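Local coordinates for protein superoxide dismutase (Chaetomium thermophilum, PDB 4BR6) that catalyses the manganese-dependent dismutation of superoxide radicals into hydrogen peroxide and molecular oxygen, at residues Gly105-Glu108 and Thr109-Lys112; Lys112-Asn115 and Ala116-Gly120; Thr142-Asn145 and Gln146-Val149. All coordinates share one frame; numbering follows the deposited sequence.

Contact 1 (Gly105-Glu108 and Thr109-Lys112)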
ATOM      1  N   GLY B 105     -21.133  13.194 -18.942  1.00 21.48           N
ATOM      2  CA  GLY B 105     -21.420  13.822 -20.221  1.00 18.71           C
ATOM      3  C   GLY B 105     -22.284  12.930 -21.082  1.00 28.08           C
ATOM      4  O   GLY B 105     -23.347  13.341 -21.554  1.00 29.96           O
ATOM      5  N   SER B 106     -21.833  11.692 -21.267  1.00 22.72           N
ATOM      6  CA  SER B 106     -22.581  10.710 -22.025  1.00 22.10           C
ATOM      7  C   SER B 106     -22.244   9.325 -21.482  1.00 22.45           C
ATOM      8  O   SER B 106     -21.365   9.186 -20.625  1.00 24.20           O
ATOM      9  CB  SER B 106     -22.238  10.821 -23.512  1.00 21.14           C
ATOM     10  OG  SER B 106     -20.874  10.547 -23.743  1.00 24.16           O
ATOM     11  N   PHE B 107     -22.956   8.309 -21.958  1.00 24.03           N
ATOM     12  CA  PHE B 107     -22.613   6.924 -21.647  1.00 21.59           C
ATOM     13  C   PHE B 107     -21.281   6.565 -22.288  1.00 24.85           C
ATOM     14  O   PHE B 107     -20.414   5.935 -21.672  1.00 20.93           O
ATOM     15  CB  PHE B 107     -23.684   5.958 -22.158  1.00 23.87           C
ATOM     16  CG  PHE B 107     -23.300   4.508 -22.017  1.00 21.75           C
ATOM     17  CD1 PHE B 107     -23.429   3.865 -20.806  1.00 26.48           C
ATOM     18  CD2 PHE B 107     -22.778   3.803 -23.085  1.00 20.19           C
ATOM     19  CE1 PHE B 107     -23.064   2.541 -20.669  1.00 23.80           C
ATOM     20  CE2 PHE B 107     -22.411   2.478 -22.947  1.00 22.39           C
ATOM     21  CZ  PHE B 107     -22.560   1.851 -21.738  1.00 24.61           C
ATOM     22  N   GLU B 108     -21.122   6.977 -23.537  1.00 22.63           N
ATOM     23  CA  GLU B 108     -19.901   6.694 -24.275  1.00 27.60           C
ATOM     24  C   GLU B 108     -18.653   7.236 -23.576  1.00 21.55           C
ATOM     25  O   GLU B 108     -17.641   6.553 -23.518  1.00 19.11           O
ATOM     26  CB  GLU B 108     -19.995   7.260 -25.687  1.00 19.99           C
ATOM     27  CG  GLU B 108     -18.843   6.851 -26.586  1.00 32.48           C
ATOM     28  CD  GLU B 108     -19.306   6.357 -27.947  1.00 36.43           C
ATOM     29  OE1 GLU B 108     -20.256   5.546 -27.997  1.00 36.97           O
ATOM     30  OE2 GLU B 108     -18.713   6.775 -28.966  1.00 36.64           O
ATOM     31  N   THR B 109     -18.725   8.463 -23.068  1.00 19.74           N
ATOM     32  CA  THR B 109     -17.591   9.075 -22.375  1.00 22.20           C
ATOM     33  C   THR B 109     -17.279   8.337 -21.066  1.00 23.39           C
ATOM     34  O   THR B 109     -16.113   8.132 -20.713  1.00 27.04           O
ATOM     35  CB  THR B 109     -17.853  10.567 -22.085  1.00 23.74           C
ATOM     36  OG1 THR B 109     -17.811  11.302 -23.310  1.00 24.31           O
ATOM     37  CG2 THR B 109     -16.808  11.147 -21.149  1.00 22.17           C
ATOM     38  N   PHE B 110     -18.324   7.956 -20.342  1.00 21.13           N
ATOM     39  CA  PHE B 110     -18.169   7.141 -19.142  1.00 20.27           C
ATOM     40  C   PHE B 110     -17.465   5.831 -19.481  1.00 19.66           C
ATOM     41  O   PHE B 110     -16.586   5.372 -18.750  1.00 22.88           O
ATOM     42  CB  PHE B 110     -19.535   6.840 -18.514  1.00 23.49           C
ATOM     43  CG  PHE B 110     -19.565   5.569 -17.699  1.00 16.80           C
ATOM     44  CD1 PHE B 110     -18.999   5.515 -16.444  1.00 18.11           C
ATOM     45  CD2 PHE B 110     -20.141   4.419 -18.201  1.00 20.56           C
ATOM     46  CE1 PHE B 110     -19.017   4.343 -15.710  1.00 16.39           C
ATOM     47  CE2 PHE B 110     -20.156   3.247 -17.456  1.00 15.42           C
ATOM     48  CZ  PHE B 110     -19.602   3.218 -16.221  1.00 17.16           C
ATOM     49  N   ARG B 111     -17.884   5.231 -20.595  1.00 23.76           N
ATOM     50  CA  ARG B 111     -17.342   3.970 -21.094  1.00 20.99           C
ATOM     51  C   ARG B 111     -15.871   4.103 -21.481  1.00 24.11           C
ATOM     52  O   ARG B 111     -15.072   3.186 -21.282  1.00 21.42           O
ATOM     53  CB  ARG B 111     -18.152   3.531 -22.314  1.00 22.81           C
ATOM     54  CG  ARG B 111     -17.743   2.204 -22.910  1.00 26.91           C
ATOM     55  CD  ARG B 111     -18.681   1.784 -24.043  1.00 22.66           C
ATOM     56  NE  ARG B 111     -18.098   0.692 -24.821  1.00 34.00           N
ATOM     57  CZ  ARG B 111     -18.791  -0.261 -25.442  1.00 42.61           C
ATOM     58  NH1 ARG B 111     -20.122  -0.280 -25.385  1.00 36.24           N
ATOM     59  NH2 ARG B 111     -18.144  -1.211 -26.116  1.00 36.77           N
ATOM     60  N   LYS B 112     -15.537   5.248 -22.066  1.00 18.27           N
ATOM     61  CA  LYS B 112     -14.158   5.598 -22.401  1.00 21.49           C
ATOM     62  C   LYS B 112     -13.297   5.749 -21.157  1.00 19.96           C
ATOM     63  O   LYS B 112     -12.213   5.180 -21.060  1.00 25.11           O
ATOM     64  CB  LYS B 112     -14.155   6.912 -23.187  1.00 20.44           C
ATOM     65  CG  LYS B 112     -12.815   7.323 -23.775  1.00 26.30           C
ATOM     66  CD  LYS B 112     -12.985   8.554 -24.655  1.00 33.95           C
ATOM     67  CE  LYS B 112     -12.287   9.768 -24.086  1.00 32.21           C
ATOM     68  NZ  LYS B 112     -12.694  10.062 -22.683  1.00 28.58           N
TER

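Contact 2 (Lys112-Asn115 and Ala116-Gly120)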
ATOM      1  N   LYS B 112     -15.537   5.248 -22.066  1.00 18.27           N
ATOM      2  CA  LYS B 112     -14.158   5.598 -22.401  1.00 21.49           C
ATOM      3  C   LYS B 112     -13.297   5.749 -21.157  1.00 19.96           C
ATOM      4  O   LYS B 112     -12.213   5.180 -21.060  1.00 25.11           O
ATOM      5  CB  LYS B 112     -14.155   6.912 -23.187  1.00 20.44           C
ATOM      6  CG  LYS B 112     -12.815   7.323 -23.775  1.00 26.30           C
ATOM      7  CD  LYS B 112     -12.985   8.554 -24.655  1.00 33.95           C
ATOM      8  CE  LYS B 112     -12.287   9.768 -24.086  1.00 32.21           C
ATOM      9  NZ  LYS B 112     -12.694  10.062 -22.683  1.00 28.58           N
ATOM     10  N   GLN B 113     -13.783   6.520 -20.196  1.00 20.88           N
ATOM     11  CA  GLN B 113     -13.008   6.782 -19.002  1.00 18.70           C
ATOM     12  C   GLN B 113     -12.835   5.524 -18.169  1.00 20.36           C
ATOM     13  O   GLN B 113     -11.785   5.322 -17.556  1.00 21.30           O
ATOM     14  CB  GLN B 113     -13.670   7.880 -18.183  1.00 25.40           C
ATOM     15  CG  GLN B 113     -13.444   9.240 -18.792  1.00 30.08           C
ATOM     16  CD  GLN B 113     -14.284  10.306 -18.157  1.00 32.66           C
ATOM     17  OE1 GLN B 113     -15.212  10.014 -17.408  1.00 37.72           O
ATOM     18  NE2 GLN B 113     -13.968  11.560 -18.453  1.00 29.91           N
ATOM     19  N   MET B 114     -13.861   4.678 -18.134  1.00 19.96           N
ATOM     20  CA  MET B 114     -13.768   3.463 -17.334  1.00 20.14           C
ATOM     21  C   MET B 114     -12.758   2.514 -17.957  1.00 18.17           C
ATOM     22  O   MET B 114     -11.953   1.904 -17.258  1.00 17.52           O
ATOM     23  CB  MET B 114     -15.102   2.739 -17.193  1.00 18.49           C
ATOM     24  CG  MET B 114     -15.000   1.554 -16.229  1.00 20.22           C
ATOM     25  SD  MET B 114     -16.387   1.494 -15.091  1.00 25.25           S
ATOM     26  CE  MET B 114     -16.059   0.048 -14.086  1.00 20.81           C
ATOM     27  N   ASN B 115     -12.812   2.390 -19.277  1.00 23.22           N
ATOM     28  CA  ASN B 115     -11.826   1.604 -20.005  1.00 18.67           C
ATOM     29  C   ASN B 115     -10.397   2.072 -19.739  1.00 16.13           C
ATOM     30  O   ASN B 115      -9.497   1.262 -19.591  1.00 18.30           O
ATOM     31  CB  ASN B 115     -12.119   1.636 -21.507  1.00 20.18           C
ATOM     32  CG  ASN B 115     -13.284   0.732 -21.893  1.00 23.53           C
ATOM     33  OD1 ASN B 115     -13.696  -0.131 -21.122  1.00 24.56           O
ATOM     34  ND2 ASN B 115     -13.803   0.917 -23.096  1.00 25.71           N
ATOM     35  N   ALA B 116     -10.193   3.380 -19.671  1.00 20.63           N
ATOM     36  CA  ALA B 116      -8.885   3.923 -19.329  1.00 18.44           C
ATOM     37  C   ALA B 116      -8.489   3.548 -17.902  1.00 19.36           C
ATOM     38  O   ALA B 116      -7.354   3.147 -17.649  1.00 20.88           O
ATOM     39  CB  ALA B 116      -8.881   5.430 -19.495  1.00 20.51           C
ATOM     40  N   ALA B 117      -9.423   3.691 -16.967  1.00 19.19           N
ATOM     41  CA  ALA B 117      -9.167   3.372 -15.569  1.00 17.44           C
ATOM     42  C   ALA B 117      -8.756   1.921 -15.413  1.00 19.02           C
ATOM     43  O   ALA B 117      -7.884   1.609 -14.619  1.00 16.54           O
ATOM     44  CB  ALA B 117     -10.394   3.640 -14.738  1.00 19.01           C
ATOM     45  N   LEU B 118      -9.392   1.036 -16.173  1.00 20.85           N
ATOM     46  CA  LEU B 118      -9.065  -0.380 -16.122  1.00 17.23           C
ATOM     47  C   LEU B 118      -7.657  -0.583 -16.657  1.00 17.84           C
ATOM     48  O   LEU B 118      -6.866  -1.344 -16.085  1.00 15.74           O
ATOM     49  CB  LEU B 118     -10.066  -1.178 -16.947  1.00 12.26           C
ATOM     50  CG  LEU B 118     -11.481  -1.295 -16.374  1.00 14.08           C
ATOM     51  CD1 LEU B 118     -12.471  -1.548 -17.511  1.00 14.64           C
ATOM     52  CD2 LEU B 118     -11.575  -2.411 -15.297  1.00 11.86           C
ATOM     53  N   THR B 119      -7.357   0.116 -17.753  1.00 15.74           N
ATOM     54  CA  THR B 119      -6.060   0.031 -18.435  1.00 16.55           C
ATOM     55  C   THR B 119      -4.915   0.549 -17.573  1.00 16.34           C
ATOM     56  O   THR B 119      -3.781   0.121 -17.733  1.00 20.55           O
ATOM     57  CB  THR B 119      -6.081   0.823 -19.782  1.00 20.93           C
ATOM     58  OG1 THR B 119      -6.758   0.053 -20.783  1.00 22.06           O
ATOM     59  CG2 THR B 119      -4.675   1.132 -20.282  1.00 25.50           C
ATOM     60  N   GLY B 120      -5.216   1.482 -16.674  1.00 16.94           N
ATOM     61  CA  GLY B 120      -4.207   2.104 -15.838  1.00 17.37           C
ATOM     62  C   GLY B 120      -3.974   1.385 -14.519  1.00 16.59           C
ATOM     63  O   GLY B 120      -3.127   1.796 -13.728  1.00 19.81           O
TER

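Contact 3 (Thr142-Asn145 and Gln146-Val149)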
ATOM      1  N   THR B 142     -10.952   2.888  -8.719  1.00 15.96           N
ATOM      2  CA  THR B 142     -10.207   1.656  -8.868  1.00 17.81           C
ATOM      3  C   THR B 142      -9.893   1.102  -7.473  1.00 20.18           C
ATOM      4  O   THR B 142      -9.778   1.855  -6.504  1.00 18.89           O
ATOM      5  CB  THR B 142      -8.917   1.892  -9.654  1.00 18.19           C
ATOM      6  OG1 THR B 142      -8.164   2.934  -9.026  1.00 20.84           O
ATOM      7  CG2 THR B 142      -9.247   2.289 -11.082  1.00 16.05           C
ATOM      8  N   ARG B 143      -9.785  -0.214  -7.369  1.00 16.96           N
ATOM      9  CA  ARG B 143      -9.392  -0.854  -6.120  1.00 19.10           C
ATOM     10  C   ARG B 143      -8.293  -1.859  -6.420  1.00 17.42           C
ATOM     11  O   ARG B 143      -8.344  -2.544  -7.437  1.00 15.13           O
ATOM     12  CB  ARG B 143     -10.601  -1.537  -5.475  1.00 17.99           C
ATOM     13  CG  ARG B 143     -11.671  -0.561  -5.028  1.00 16.09           C
ATOM     14  CD  ARG B 143     -11.307   0.073  -3.691  1.00 19.73           C
ATOM     15  NE  ARG B 143     -12.302   1.031  -3.215  1.00 18.36           N
ATOM     16  CZ  ARG B 143     -12.358   2.315  -3.577  1.00 22.99           C
ATOM     17  NH1 ARG B 143     -11.494   2.819  -4.445  1.00 16.98           N
ATOM     18  NH2 ARG B 143     -13.292   3.104  -3.070  1.00 24.95           N
ATOM     19  N   ALA B 144      -7.294  -1.942  -5.543  1.00 19.18           N
ATOM     20  CA  ALA B 144      -6.204  -2.897  -5.719  1.00 15.40           C
ATOM     21  C   ALA B 144      -6.648  -4.263  -5.210  1.00 16.86           C
ATOM     22  O   ALA B 144      -7.350  -4.365  -4.207  1.00 13.75           O
ATOM     23  CB  ALA B 144      -4.956  -2.444  -4.971  1.00 12.14           C
ATOM     24  N   ASN B 145      -6.235  -5.308  -5.912  1.00 13.73           N
ATOM     25  CA  ASN B 145      -6.446  -6.673  -5.461  1.00 15.83           C
ATOM     26  C   ASN B 145      -7.935  -6.950  -5.237  1.00 14.49           C
ATOM     27  O   ASN B 145      -8.696  -6.897  -6.195  1.00 18.40           O
ATOM     28  CB  ASN B 145      -5.567  -6.949  -4.245  1.00 17.04           C
ATOM     29  CG  ASN B 145      -4.095  -6.721  -4.542  1.00 14.87           C
ATOM     30  OD1 ASN B 145      -3.645  -6.898  -5.670  1.00 14.93           O
ATOM     31  ND2 ASN B 145      -3.347  -6.320  -3.535  1.00 16.54           N
ATOM     32  N   GLN B 146      -8.355  -7.234  -4.007  1.00 15.63           N
ATOM     33  CA  GLN B 146      -9.777  -7.470  -3.726  1.00 13.81           C
ATOM     34  C   GLN B 146     -10.366  -6.466  -2.752  1.00 12.91           C
ATOM     35  O   GLN B 146     -11.442  -6.701  -2.210  1.00 17.37           O
ATOM     36  CB  GLN B 146     -10.031  -8.883  -3.185  1.00 16.62           C
ATOM     37  CG  GLN B 146      -9.603 -10.020  -4.101  1.00 13.71           C
ATOM     38  CD  GLN B 146     -10.329 -10.047  -5.437  1.00 17.84           C
ATOM     39  OE1 GLN B 146     -11.308  -9.329  -5.663  1.00 19.29           O
ATOM     40  NE2 GLN B 146      -9.856 -10.893  -6.329  1.00 16.04           N
ATOM     41  N   ASP B 147      -9.681  -5.349  -2.536  1.00 11.92           N
ATOM     42  CA  ASP B 147     -10.197  -4.318  -1.651  1.00 15.21           C
ATOM     43  C   ASP B 147     -11.590  -3.889  -2.129  1.00 13.28           C
ATOM     44  O   ASP B 147     -11.791  -3.694  -3.317  1.00 15.92           O
ATOM     45  CB  ASP B 147      -9.266  -3.110  -1.621  1.00 14.97           C
ATOM     46  CG  ASP B 147      -7.890  -3.438  -1.065  1.00 18.10           C
ATOM     47  OD1 ASP B 147      -7.724  -4.513  -0.449  1.00 17.22           O
ATOM     48  OD2 ASP B 147      -6.969  -2.614  -1.242  1.00 16.50           O
ATOM     49  N   PRO B 148     -12.561  -3.769  -1.208  1.00 18.17           N
ATOM     50  CA  PRO B 148     -13.929  -3.434  -1.628  1.00 16.97           C
ATOM     51  C   PRO B 148     -14.239  -1.940  -1.800  1.00 16.48           C
ATOM     52  O   PRO B 148     -13.499  -1.080  -1.352  1.00 15.97           O
ATOM     53  CB  PRO B 148     -14.778  -3.993  -0.490  1.00 17.50           C
ATOM     54  CG  PRO B 148     -13.874  -3.983   0.694  1.00 17.93           C
ATOM     55  CD  PRO B 148     -12.512  -4.237   0.190  1.00 17.85           C
ATOM     56  N   VAL B 149     -15.357  -1.651  -2.460  1.00 21.18           N
ATOM     57  CA  VAL B 149     -15.917  -0.301  -2.493  1.00 20.66           C
ATOM     58  C   VAL B 149     -16.884  -0.151  -1.319  1.00 21.40           C
ATOM     59  O   VAL B 149     -17.977  -0.716  -1.349  1.00 21.94           O
ATOM     60  CB  VAL B 149     -16.695  -0.072  -3.790  1.00 18.72           C
ATOM     61  CG1 VAL B 149     -17.355   1.296  -3.810  1.00 14.36           C
ATOM     62  CG2 VAL B 149     -15.764  -0.254  -4.982  1.00 19.00           C
TER
HETATM   63  O   HOH W   1     -14.103   1.964  -0.153  1.00 24.01           O
HETATM   64  O   HOH W   2      -7.441  -0.662  -3.098  1.00 14.46           O
HETATM   65  O   HOH W   3      -4.603  -4.234  -1.229  1.00 32.26           O

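Contact 1 (Gly105-Glu108 and Thr109-Lys112)
Arg111 N donates to Phe107 O at 2.8 Å. This bond belongs to the opening turn of helix 107-119, whose N-cap is Ser106. The cap itself is made by Ser106 OG, which accepts from Thr109 N at 3.1 Å. A chi1 of 62° tucks OG back between the two backbone arms of Ser106 and turns it to the helix start, where it gives an acceptor to an amide that has no preceding turn to serve it. Thr109 OG1 lies 3.2 Å from the same OG, putting two hydroxyls side by side at the helix start. Without the Ser106 hydroxyl, as with an alanine here, Thr109 N would probably lose its capping acceptor and the first turn would be more prone to fray.

Further bonds continue the winding: Phe110 N to Ser106 O at 3.3 Å and Lys112 N to Glu108 O at 2.9 Å. On the buried side the side chains of Phe107 and Phe110, three residues apart, make an apolar contact in which Phe107 CD1 approaches Phe110 CD2 at 4.2 Å. Phe107 also packs against Glu91, Pro92 and Trp182, while the Phe110 ring meets that of Phe104. Arg111 stretches out from CG to NE and forms a salt bridge with Glu179. On its way it crosses Phe107 with the guanidinium and ring planes 85° apart, Arg111 CD coming within 3.9 Å of Phe107 CE2.

Contact 2 (Lys112-Asn115 and Ala116-Gly120)
Leu118 lies one turn beyond Met114 in helix 107-119, and its CD1 approaches Met114 CG at 4.2 Å. The two side chains leave the backbone differently. Met114 has its CG anti to the backbone N (chi1 -174°), whereas Leu118 holds its CG beside the backbone N (chi1 -71°), which brings that branch point back over the previous turn, 3.4 Å from Met114 O. The same carbonyl oxygen accepts from Leu118 N at 2.9 Å, so backbone bond and leucine branch lie together. Asn115 crosses Leu118 at a slant, its OD1 4.1 Å from Leu118 CD1; this amide oxygen is claimed by a hydrogen bond from Trp182 NE1. Regular helical bonds run alongside, among them Ala117 N to Gln113 O at 2.9 Å and Thr119 N to Asn115 O at 3.0 Å.

The helix is thus two-sided, fitted between the sheet and another helix of the C-terminal domain. Met114 and Ala117 rest on Ile140 of strand 138-144, and Met114 and Leu118 both touch Ala127 of strand 125-132. Met157 and Ile159 of strand 153-160 meet Met114 and Leu118 respectively, while Asn115, Leu118 and Thr119 all lean on Phe178 of helix 174-180.

Contact 3 (Thr142-Asn145 and Gln146-Val149)
Arg143 and Pro148 are joined by a hydrogen bond from Arg143 NE to Pro148 O, 3.1 Å long and somewhat bent at 141°. The oxygen lies at the guanidinium edge, in its plane, although NE stands above the carbonyl plane of the proline. Arg143 NH1 also donates to Thr142 O at 2.8 Å, so two carbonyls hold the flat group against rotation. The bend at chi2 (-80°) folds the arginine towards its partner.

The backbone forms a type II' beta turn from Ala144 to Asp147, closed by Asp147 N donating to Ala144 O at 3.0 Å.

Water adds a second link: one molecule accepts from Ala144 N at 2.8 Å and donates to Asp147 OD2 at 2.7 Å, tying the side chain to the strand end. Asp147 OD1 is held by Asn65.

Apolar contact is slight: Val149 CG2 comes to 4.1 Å from Arg143 CG, the side chains crossing at about a right angle.

Gln146 points its polar end into the protein, with OE1 taking bonds from Trp126 and Asn73 and NE2 hydrogen-bonded to Tyr34 OH, consistent with the second-shell glutamine of manganese superoxide dismutases. The turn leads off strand 138-144, outermost in this chain's three-stranded sheet, with Gln146 and Pro148 against helix 61-79 and Val149 packed on Trp128 and Ala130 of strand 125-132.

In the fold
Contact 1 and contact 2 follow each other along helix 107-119, sharing Lys112, with centres about 11 Å apart; the first starts the helix and the second carries it on through Thr119. Contact 3 comes later in the chain, and its centre is about 15 Å from that of contact 2 and about 22 Å from that of contact 1. Contacts 2 and 3 touch where Thr142 CG2 packs on Ala117 O at 3.9 Å. Nearness to the metal rises along the series: contact 1 lies away from the site, the Leu118 side chain is about 11 Å from the manganese ion, and that of Gln146 about 5 Å from it, close beside the ligands His74 and His164.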